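Local coordinates for protein choline dehydrogenase and related flavoproteins (PDB 3Q9T) that oxidises formate as a formate oxidase of the glucose-methanol-choline oxidoreductase family, with 8-formyl-FAD as its bound flavin cofactor, at residues T32-E37 and T222-V227; D8-G13 and F256-E261; D382-L387 and D454-A459. All coordinates share one frame; numbering follows the deposited sequence.

Contacts 1 and 2 adjoin in the FAD-binding part of the chain, their centres 10 Å apart, and contact 1 is nested inside the loop that contact 2 closes. Strands 33-36 and 9-12 are neighbours in one parallel sheet: Leu-34 O lies 2.7 Å from Ile-11 N and Val-36 O lies 2.8 Å from Gly-13 N, both probable hydrogen bonds. The residue after each strand meets the cofactor: Glu-37 through its carboxylate in contact 1, Gly-13 through its backbone in contact 2. Contact 3 lies on the opposite side of the chain's centre, with centres about 43 Å from contact 1 and 42 Å from contact 2, away from the FAD-binding residues.

Contact 1 of 3, residues T32-E37 and T222-V227; sequences TVLIVE and TIVPEV. With FAY ([(2R,3S,4R,5R)-5-(6-amino-9H-purin-9-yl)-3,4-dihydroxytetrahydrofuran-2-yl]methyl (2R,3S,4S)-5-(8-formyl-7-methyl-2,4-dioxo-3,4-dihydrobenzo[g]pteridin-10(2H)-yl)-2,3,4-trihydroxypentyl dihydrogen diphosphate), chain D.
Val-33 opens the pairing: its carbonyl O accepts Thr-222 N at 2.6 Å, nearly along the C=O axis. Leu-34 carries CG anti to the backbone N, and its CD1 reaches across obliquely to Val-224 CG2 at 3.7 Å, on the sheet face that also holds Val-36. Ile-35 uses both backbone groups, N to Thr-222 O at 2.8 Å and almost straight (172°), and O to Val-224 N; on the other face its CD1 lies beside Ile-223 CG1, the two chains pointing the same way. The strand axes run 14° from parallel and 4.8 Å apart, as for neighbours in a parallel sheet; strand 221-224 is an outermost strand of the five-stranded Rossmann-type sheet, with 33-36 next to it. Val-36 sets its CB 3.8 Å from Val-227 CG2, past the turn at Pro-225 and Glu-226. That turn brings Val-227 N back onto Glu-37 O at 3.0 Å, from above the carbonyl plane. Glu-37 follows directly after the strand; its chain bends at chi2 (55°), so the carboxylate leaves the partner segment and grips the adenosine ribose of FAY, OE1 accepting from O3B at 2.7 Å and OE2 from O2B at 2.7 Å. Gly-39 N also bonds OE2, helping to fix the carboxylate's rotation.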
# COMPACT_ATOMS: atom_id res chain seq x y z
N THR A 32 -1.63 -35.16 31.04
CA THR A 32 -0.44 -34.59 30.40
C THR A 32 -0.81 -33.66 29.25
O THR A 32 -1.57 -34.04 28.36
CB THR A 32 0.51 -35.66 29.83
OG1 THR A 32 -0.26 -36.63 29.10
CG2 THR A 32 1.29 -36.33 30.95
N VAL A 33 -0.24 -32.47 29.27
CA VAL A 33 -0.54 -31.46 28.25
C VAL A 33 0.77 -30.94 27.65
O VAL A 33 1.72 -30.57 28.37
CB VAL A 33 -1.33 -30.26 28.86
CG1 VAL A 33 -1.77 -29.26 27.78
CG2 VAL A 33 -2.54 -30.75 29.65
N LEU A 34 0.81 -30.90 26.32
CA LEU A 34 1.93 -30.29 25.61
C LEU A 34 1.48 -28.99 24.95
O LEU A 34 0.41 -28.96 24.35
CB LEU A 34 2.50 -31.22 24.54
CG LEU A 34 3.41 -30.57 23.48
CD1 LEU A 34 4.79 -30.27 24.06
CD2 LEU A 34 3.53 -31.47 22.26
N ILE A 35 2.28 -27.94 25.07
CA ILE A 35 2.10 -26.73 24.28
C ILE A 35 3.28 -26.46 23.34
O ILE A 35 4.40 -26.25 23.80
CB ILE A 35 1.91 -25.48 25.17
CG1 ILE A 35 0.82 -25.71 26.21
CG2 ILE A 35 1.59 -24.26 24.30
CD1 ILE A 35 0.80 -24.68 27.32
N VAL A 36 3.04 -26.45 22.03
CA VAL A 36 4.04 -25.97 21.07
C VAL A 36 3.76 -24.52 20.69
O VAL A 36 2.61 -24.11 20.55
CB VAL A 36 4.15 -26.87 19.81
CG1 VAL A 36 4.64 -28.27 20.18
CG2 VAL A 36 2.84 -26.93 19.05
N GLU A 37 4.83 -23.75 20.54
CA GLU A 37 4.76 -22.30 20.39
C GLU A 37 5.99 -21.82 19.65
O GLU A 37 7.11 -22.21 19.99
CB GLU A 37 4.73 -21.64 21.77
CG GLU A 37 4.95 -20.15 21.75
CD GLU A 37 3.97 -19.43 20.84
OE1 GLU A 37 2.79 -19.80 20.81
OE2 GLU A 37 4.40 -18.49 20.15
N THR A 222 3.90 -29.64 29.49
CA THR A 222 5.21 -29.49 28.86
C THR A 222 5.15 -28.31 27.90
O THR A 222 4.31 -28.26 26.99
CB THR A 222 5.68 -30.78 28.13
OG1 THR A 222 5.79 -31.86 29.07
CG2 THR A 222 7.05 -30.57 27.48
N ILE A 223 6.03 -27.34 28.11
CA ILE A 223 6.07 -26.23 27.18
C ILE A 223 7.29 -26.25 26.26
O ILE A 223 8.43 -26.12 26.70
CB ILE A 223 5.92 -24.87 27.88
CG1 ILE A 223 4.64 -24.88 28.73
CG2 ILE A 223 5.84 -23.77 26.84
CD1 ILE A 223 4.53 -23.72 29.71
N VAL A 224 7.01 -26.39 24.96
CA VAL A 224 8.06 -26.37 23.94
C VAL A 224 7.93 -25.10 23.10
O VAL A 224 7.11 -25.04 22.18
CB VAL A 224 8.01 -27.61 23.05
CG1 VAL A 224 9.05 -27.53 21.93
CG2 VAL A 224 8.21 -28.87 23.88
N PRO A 225 8.70 -24.06 23.46
CA PRO A 225 8.76 -22.77 22.78
C PRO A 225 9.77 -22.83 21.64
O PRO A 225 10.47 -23.84 21.50
CB PRO A 225 9.29 -21.85 23.87
CG PRO A 225 10.21 -22.74 24.68
CD PRO A 225 9.58 -24.11 24.65
N GLU A 226 9.85 -21.77 20.84
CA GLU A 226 10.82 -21.70 19.74
C GLU A 226 10.70 -22.85 18.74
O GLU A 226 11.71 -23.31 18.24
CB GLU A 226 12.26 -21.70 20.26
CG GLU A 226 12.52 -20.80 21.43
CD GLU A 226 13.13 -19.50 21.01
OE1 GLU A 226 12.74 -18.98 19.94
OE2 GLU A 226 14.02 -19.00 21.75
N VAL A 227 9.49 -23.31 18.45
CA VAL A 227 9.30 -24.31 17.41
C VAL A 227 8.21 -23.86 16.47
O VAL A 227 7.19 -23.32 16.90
CB VAL A 227 8.95 -25.71 17.97
CG1 VAL A 227 10.08 -26.26 18.83
CG2 VAL A 227 7.62 -25.68 18.74
P FAY D . -5.77 -15.86 19.79
N1 FAY D . -8.22 -7.16 22.15
C2 FAY D . -8.75 -6.59 23.31
O2 FAY D . -9.68 -7.13 23.89
N3 FAY D . -7.97 -5.73 24.05
C4 FAY D . -6.99 -5.01 23.42
O4 FAY D . -6.83 -3.82 23.77
N5 FAY D . -5.46 -4.88 21.59
C6 FAY D . -3.59 -4.97 20.17
C7 FAY D . -2.78 -5.64 19.27
C8 FAY D . -3.13 -6.93 18.85
O8 FAY D . -2.33 -8.88 17.83
C9 FAY D . -4.23 -7.57 19.43
PA FAY D . -2.98 -15.48 19.48
C1' FAY D . -6.70 -8.86 20.37
C10 FAY D . -7.08 -6.64 21.59
N10 FAY D . -6.32 -7.41 20.70
N1A FAY D . 4.05 -22.38 14.72
O1A FAY D . -2.20 -14.68 18.50
C1B FAY D . 1.42 -19.07 17.83
O1P FAY D . -5.63 -16.93 20.84
C2' FAY D . -6.19 -9.85 21.44
O2' FAY D . -4.88 -9.50 21.73
C2A FAY D . 4.09 -22.31 16.10
O2A FAY D . -3.10 -14.84 20.83
C2B FAY D . 1.63 -17.57 17.97
O2B FAY D . 2.98 -17.22 18.25
O2P FAY D . -6.90 -16.17 18.83
C3' FAY D . -6.28 -11.40 21.26
O3' FAY D . -5.14 -12.14 21.72
N3A FAY D . 3.33 -21.36 16.78
C3B FAY D . 0.74 -17.25 19.15
O3B FAY D . 1.43 -17.54 20.34
O3P FAY D . -4.43 -15.80 18.90
C4' FAY D . -6.58 -11.88 19.87
O4' FAY D . -7.72 -11.12 19.44
C4A FAY D . 2.53 -20.51 16.08
C4B FAY D . -0.38 -18.26 19.03
O4B FAY D . 0.05 -19.25 18.12
C4X FAY D . -6.55 -5.48 22.16
C5' FAY D . -6.86 -13.40 19.85
O5' FAY D . -5.92 -14.34 20.40
C5A FAY D . 2.47 -20.58 14.69
C5B FAY D . -1.67 -17.60 18.56
O5B FAY D . -2.23 -16.92 19.65
C5X FAY D . -4.80 -5.53 20.57
C6A FAY D . 3.24 -21.52 14.00
N6A FAY D . 3.26 -21.52 12.66
N7A FAY D . 1.61 -19.63 14.26
C7M FAY D . -1.64 -4.88 18.64
C8A FAY D . 1.11 -18.98 15.33
C8M FAY D . -2.08 -7.76 18.23
C9A FAY D . -5.11 -6.86 20.26
N9A FAY D . 1.68 -19.51 16.46

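Contact 2 of 3, residues D8-G13 and F256-E261; sequences DFVIVG and FFADRE. With FAY ([(2R,3S,4R,5R)-5-(6-amino-9H-purin-9-yl)-3,4-dihydroxytetrahydrofuran-2-yl]methyl (2R,3S,4S)-5-(8-formyl-7-methyl-2,4-dioxo-3,4-dihydrobenzo[g]pteridin-10(2H)-yl)-2,3,4-trihydroxypentyl dihydrogen diphosphate), chain D.
The first strand of the Rossmann-type FAD-binding fold, 9-12, runs into a glycine-rich turn that fits the GxGxxG pattern of Rossmann-type dinucleotide binders, where Gly-13 CA comes 3.4 Å from the ribose oxygen O4B of FAY. The contact itself lies at the strand's far end, where the chain of 256-261 turns a corner at Asp-259 and Arg-260. Asp-8 O takes two backbone donors: Arg-260 N at 2.8 Å, in the carbonyl plane on a lone pair, and Glu-261 N at 3.2 Å, nearly along the C=O axis. Val-10 N then donates to Glu-261 O, completing the parallel bridge of Phe-9 with Glu-261. The Phe-9 ring crosses Arg-260 obliquely: CE1 lies 3.4 Å from Arg-260 CB, Arg-260 CG sits over one face, and Glu-261 CB meets the edge in plane. Bent at chi2 (-52°), Arg-260 runs alongside Asp-8 without a salt bridge; NE stays 4.4 Å from Asp-8 OD1, and a water bonded to both spans the gap. The guanidinium instead pairs with Asp-575. Val-10 CG2 packs on Ala-258 CB at 3.7 Å. Around this corner, strand 9-12 lies between strands 33-36 and 261-264 in the parallel sheet, while 253-258 belongs to a second, mixed sheet whose strand 240-248 sends Val-244 against Val-10.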
# COMPACT_ATOMS: atom_id res chain seq x y z
N ASP A 8 -1.63 -36.55 26.53
CA ASP A 8 -3.10 -36.59 26.43
C ASP A 8 -3.63 -35.51 25.49
O ASP A 8 -4.47 -35.77 24.62
CB ASP A 8 -3.75 -36.42 27.81
CG ASP A 8 -3.86 -37.74 28.58
OD1 ASP A 8 -3.49 -38.79 28.03
OD2 ASP A 8 -4.34 -37.71 29.73
N PHE A 9 -3.15 -34.28 25.69
CA PHE A 9 -3.61 -33.15 24.87
C PHE A 9 -2.46 -32.33 24.36
O PHE A 9 -1.54 -31.98 25.12
CB PHE A 9 -4.56 -32.25 25.66
CG PHE A 9 -5.83 -32.93 26.07
CD1 PHE A 9 -6.81 -33.21 25.13
CD2 PHE A 9 -6.04 -33.30 27.39
CE1 PHE A 9 -7.98 -33.83 25.51
CE2 PHE A 9 -7.21 -33.93 27.78
CZ PHE A 9 -8.18 -34.20 26.84
N VAL A 10 -2.51 -32.01 23.07
CA VAL A 10 -1.51 -31.13 22.47
C VAL A 10 -2.18 -29.82 22.08
O VAL A 10 -3.16 -29.83 21.34
CB VAL A 10 -0.86 -31.77 21.24
CG1 VAL A 10 0.05 -30.79 20.54
CG2 VAL A 10 -0.09 -33.05 21.64
N ILE A 11 -1.69 -28.70 22.61
CA ILE A 11 -2.15 -27.39 22.13
C ILE A 11 -1.11 -26.81 21.15
O ILE A 11 0.07 -26.67 21.48
CB ILE A 11 -2.41 -26.39 23.26
CG1 ILE A 11 -3.73 -26.71 24.00
CG2 ILE A 11 -2.49 -24.95 22.71
CD1 ILE A 11 -3.68 -27.95 24.82
N VAL A 12 -1.57 -26.50 19.95
CA VAL A 12 -0.70 -25.98 18.89
C VAL A 12 -0.86 -24.48 18.82
O VAL A 12 -1.83 -23.98 18.25
CB VAL A 12 -1.06 -26.59 17.53
CG1 VAL A 12 -0.14 -26.07 16.44
CG2 VAL A 12 -0.97 -28.11 17.61
N GLY A 13 0.10 -23.76 19.41
CA GLY A 13 0.03 -22.32 19.53
C GLY A 13 -0.27 -21.93 20.97
O GLY A 13 -1.41 -22.03 21.41
N PHE A 256 5.02 -34.71 17.65
CA PHE A 256 4.42 -34.94 18.97
C PHE A 256 2.99 -35.42 18.79
O PHE A 256 2.28 -34.95 17.89
CB PHE A 256 4.43 -33.68 19.83
CG PHE A 256 5.81 -33.14 20.10
CD1 PHE A 256 6.69 -33.81 20.94
CD2 PHE A 256 6.21 -31.94 19.52
CE1 PHE A 256 7.95 -33.31 21.19
CE2 PHE A 256 7.48 -31.43 19.77
CZ PHE A 256 8.36 -32.11 20.61
N PHE A 257 2.57 -36.35 19.64
CA PHE A 257 1.30 -37.04 19.45
C PHE A 257 0.36 -36.79 20.60
O PHE A 257 0.79 -36.66 21.75
CB PHE A 257 1.54 -38.55 19.27
CG PHE A 257 2.30 -38.89 18.02
CD1 PHE A 257 1.64 -39.07 16.82
CD2 PHE A 257 3.67 -38.99 18.04
CE1 PHE A 257 2.33 -39.36 15.66
CE2 PHE A 257 4.38 -39.28 16.88
CZ PHE A 257 3.70 -39.47 15.69
N ALA A 258 -0.92 -36.71 20.27
CA ALA A 258 -1.94 -36.53 21.29
C ALA A 258 -2.70 -37.83 21.41
O ALA A 258 -3.17 -38.38 20.42
CB ALA A 258 -2.89 -35.38 20.93
N ASP A 259 -2.81 -38.33 22.64
CA ASP A 259 -3.58 -39.54 22.88
C ASP A 259 -5.08 -39.29 22.99
O ASP A 259 -5.88 -40.17 22.73
CB ASP A 259 -3.02 -40.27 24.09
CG ASP A 259 -1.63 -40.78 23.83
OD1 ASP A 259 -1.35 -41.10 22.65
OD2 ASP A 259 -0.82 -40.83 24.77
N ARG A 260 -5.45 -38.06 23.35
CA ARG A 260 -6.86 -37.72 23.36
C ARG A 260 -7.21 -36.77 22.22
O ARG A 260 -7.96 -37.13 21.33
CB ARG A 260 -7.25 -37.09 24.70
CG ARG A 260 -7.04 -38.03 25.88
CD ARG A 260 -7.71 -39.39 25.68
NE ARG A 260 -7.45 -40.27 26.81
CZ ARG A 260 -8.34 -40.56 27.76
NH1 ARG A 260 -9.58 -40.07 27.71
NH2 ARG A 260 -7.98 -41.36 28.75
N GLU A 261 -6.67 -35.56 22.26
CA GLU A 261 -7.07 -34.56 21.28
C GLU A 261 -6.01 -33.52 21.01
O GLU A 261 -5.21 -33.18 21.88
CB GLU A 261 -8.35 -33.85 21.74
CG GLU A 261 -9.57 -34.75 21.85
CD GLU A 261 -10.83 -33.95 22.10
OE1 GLU A 261 -11.06 -32.97 21.36
OE2 GLU A 261 -11.59 -34.28 23.03
P FAY D . -5.77 -15.86 19.79
N1 FAY D . -8.22 -7.16 22.15
C2 FAY D . -8.75 -6.59 23.31
O2 FAY D . -9.68 -7.13 23.89
N3 FAY D . -7.97 -5.73 24.05
C4 FAY D . -6.99 -5.01 23.42
O4 FAY D . -6.83 -3.82 23.77
N5 FAY D . -5.46 -4.88 21.59
C6 FAY D . -3.59 -4.97 20.17
C7 FAY D . -2.78 -5.64 19.27
C8 FAY D . -3.13 -6.93 18.85
O8 FAY D . -2.33 -8.88 17.83
C9 FAY D . -4.23 -7.57 19.43
PA FAY D . -2.98 -15.48 19.48
C1' FAY D . -6.70 -8.86 20.37
C10 FAY D . -7.08 -6.64 21.59
N10 FAY D . -6.32 -7.41 20.70
N1A FAY D . 4.05 -22.38 14.72
O1A FAY D . -2.20 -14.68 18.50
C1B FAY D . 1.42 -19.07 17.83
O1P FAY D . -5.63 -16.93 20.84
C2' FAY D . -6.19 -9.85 21.44
O2' FAY D . -4.88 -9.50 21.73
C2A FAY D . 4.09 -22.31 16.10
O2A FAY D . -3.10 -14.84 20.83
C2B FAY D . 1.63 -17.57 17.97
O2B FAY D . 2.98 -17.22 18.25
O2P FAY D . -6.90 -16.17 18.83
C3' FAY D . -6.28 -11.40 21.26
O3' FAY D . -5.14 -12.14 21.72
N3A FAY D . 3.33 -21.36 16.78
C3B FAY D . 0.74 -17.25 19.15
O3B FAY D . 1.43 -17.54 20.34
O3P FAY D . -4.43 -15.80 18.90
C4' FAY D . -6.58 -11.88 19.87
O4' FAY D . -7.72 -11.12 19.44
C4A FAY D . 2.53 -20.51 16.08
C4B FAY D . -0.38 -18.26 19.03
O4B FAY D . 0.05 -19.25 18.12
C4X FAY D . -6.55 -5.48 22.16
C5' FAY D . -6.86 -13.40 19.85
O5' FAY D . -5.92 -14.34 20.40
C5A FAY D . 2.47 -20.58 14.69
C5B FAY D . -1.67 -17.60 18.56
O5B FAY D . -2.23 -16.92 19.65
C5X FAY D . -4.80 -5.53 20.57
C6A FAY D . 3.24 -21.52 14.00
N6A FAY D . 3.26 -21.52 12.66
N7A FAY D . 1.61 -19.63 14.26
C7M FAY D . -1.64 -4.88 18.64
C8A FAY D . 1.11 -18.98 15.33
C8M FAY D . -2.08 -7.76 18.23
C9A FAY D . -5.11 -6.86 20.26
N9A FAY D . 1.68 -19.51 16.46
O HOH W 1 -1.13 -40.22 27.25
O HOH W 2 -5.10 -41.18 27.71

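Contact 3 of 3, residues D382-L387 and D454-A459; sequences DPFSPL and DLDIIA
A buried phenylalanine joins the loop between helix 369-377 and strand 392-397 to the first turns of helix 454-473, in a contact with no hydrogen bond across it. The loop is shaped by an Asx motif: Asp-382 OD1 accepts Ser-385 N at 2.8 Å, the donor standing well above the carboxylate plane. Arg-360 forms a salt bridge with that same oxygen. From this turn, Phe-384 holds CG anti to its carbonyl carbon (chi1 -51°) and sends its ring tip-first at the helix. CZ leads, lying 3.4 Å from both Leu-455 O and Leu-455 CD1, so the ring meets a backbone carbonyl and an aliphatic branch of the same residue. Asp-456 comes past in the opposite direction, with its carboxylate nearly coplanar with the ring (24°); OD1 lies in the ring plane at the edge, 3.5 Å from CE1. One turn on from Leu-455, Ala-459 CB makes an off-centre CH-pi contact, 4.0 Å from the ring centroid. Pro-383 extends the apolar patch, its CG meeting Leu-455 CD1 at 3.7 Å as the two side chains cross at about a right angle. Both oxygens near the ring edge have other partners: Leu-455 O accepts the helical bond from Ala-459 N, and Asp-456 is held by Ser-428 through OD2 and by Ile-427 N through OD1. The chemistry is therefore mainly apolar packing, probably with a modest electrostatic contribution, since both oxygens face the electropositive C-H rim of the ring.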
# COMPACT_ATOMS: atom_id res chain seq x y z
N ASP A 382 -31.82 -0.29 10.65
CA ASP A 382 -30.43 0.15 10.55
C ASP A 382 -29.54 -0.98 10.06
O ASP A 382 -29.48 -2.04 10.69
CB ASP A 382 -29.94 0.61 11.93
CG ASP A 382 -28.46 0.91 11.96
OD1 ASP A 382 -27.81 0.60 12.98
OD2 ASP A 382 -27.94 1.46 10.95
N PRO A 383 -28.84 -0.77 8.93
CA PRO A 383 -27.95 -1.80 8.39
C PRO A 383 -26.86 -2.24 9.36
O PRO A 383 -26.55 -3.42 9.41
CB PRO A 383 -27.32 -1.12 7.16
CG PRO A 383 -28.33 -0.08 6.74
CD PRO A 383 -28.99 0.39 8.03
N PHE A 384 -26.27 -1.30 10.10
CA PHE A 384 -25.12 -1.63 10.95
C PHE A 384 -25.48 -2.39 12.22
O PHE A 384 -24.96 -3.49 12.48
CB PHE A 384 -24.34 -0.36 11.32
CG PHE A 384 -23.97 0.49 10.13
CD1 PHE A 384 -22.89 0.15 9.33
CD2 PHE A 384 -24.70 1.62 9.83
CE1 PHE A 384 -22.56 0.92 8.23
CE2 PHE A 384 -24.37 2.40 8.73
CZ PHE A 384 -23.30 2.05 7.93
N SER A 385 -26.37 -1.81 13.01
CA SER A 385 -26.70 -2.35 14.33
C SER A 385 -28.22 -2.39 14.52
O SER A 385 -28.76 -1.62 15.31
CB SER A 385 -26.09 -1.47 15.42
OG SER A 385 -24.68 -1.47 15.36
N PRO A 386 -28.91 -3.28 13.79
CA PRO A 386 -30.37 -3.27 13.78
C PRO A 386 -30.97 -3.73 15.11
O PRO A 386 -32.19 -3.76 15.25
CB PRO A 386 -30.73 -4.28 12.69
CG PRO A 386 -29.57 -5.24 12.68
CD PRO A 386 -28.35 -4.40 12.99
N LEU A 387 -30.13 -4.07 16.07
CA LEU A 387 -30.59 -4.67 17.32
C LEU A 387 -30.13 -3.84 18.51
O LEU A 387 -30.00 -4.34 19.62
CB LEU A 387 -30.04 -6.10 17.45
CG LEU A 387 -30.89 -7.33 17.13
CD1 LEU A 387 -31.97 -7.06 16.10
CD2 LEU A 387 -30.00 -8.48 16.69
N ASP A 454 -19.58 0.84 0.60
CA ASP A 454 -19.55 2.30 0.80
C ASP A 454 -20.22 2.80 2.08
O ASP A 454 -19.78 3.78 2.69
CB ASP A 454 -20.17 3.01 -0.40
CG ASP A 454 -19.24 3.08 -1.60
OD1 ASP A 454 -18.13 2.50 -1.56
OD2 ASP A 454 -19.64 3.71 -2.60
N LEU A 455 -21.30 2.14 2.50
CA LEU A 455 -21.98 2.52 3.75
C LEU A 455 -21.00 2.57 4.93
O LEU A 455 -21.13 3.44 5.78
CB LEU A 455 -23.11 1.55 4.10
CG LEU A 455 -24.58 1.90 3.94
CD1 LEU A 455 -25.33 1.60 5.25
CD2 LEU A 455 -24.83 3.34 3.46
N ASP A 456 -20.04 1.65 4.96
CA ASP A 456 -19.02 1.63 6.02
C ASP A 456 -18.19 2.90 6.00
O ASP A 456 -17.78 3.40 7.04
CB ASP A 456 -18.08 0.41 5.88
CG ASP A 456 -18.61 -0.84 6.57
OD1 ASP A 456 -19.71 -0.78 7.18
OD2 ASP A 456 -17.93 -1.90 6.51
N ILE A 457 -17.89 3.40 4.80
CA ILE A 457 -17.13 4.65 4.68
C ILE A 457 -17.97 5.79 5.26
O ILE A 457 -17.47 6.64 5.99
CB ILE A 457 -16.77 4.96 3.19
CG1 ILE A 457 -15.87 3.87 2.61
CG2 ILE A 457 -16.12 6.34 3.07
CD1 ILE A 457 -15.47 4.10 1.14
N ILE A 458 -19.25 5.79 4.94
CA ILE A 458 -20.16 6.85 5.41
C ILE A 458 -20.26 6.83 6.93
O ILE A 458 -20.23 7.88 7.57
CB ILE A 458 -21.55 6.72 4.75
CG1 ILE A 458 -21.44 7.12 3.29
CG2 ILE A 458 -22.59 7.56 5.49
CD1 ILE A 458 -22.46 6.47 2.40
N ALA A 459 -20.36 5.64 7.52
CA ALA A 459 -20.41 5.53 8.97
C ALA A 459 -19.09 5.99 9.60
O ALA A 459 -19.09 6.73 10.59
CB ALA A 459 -20.75 4.09 9.39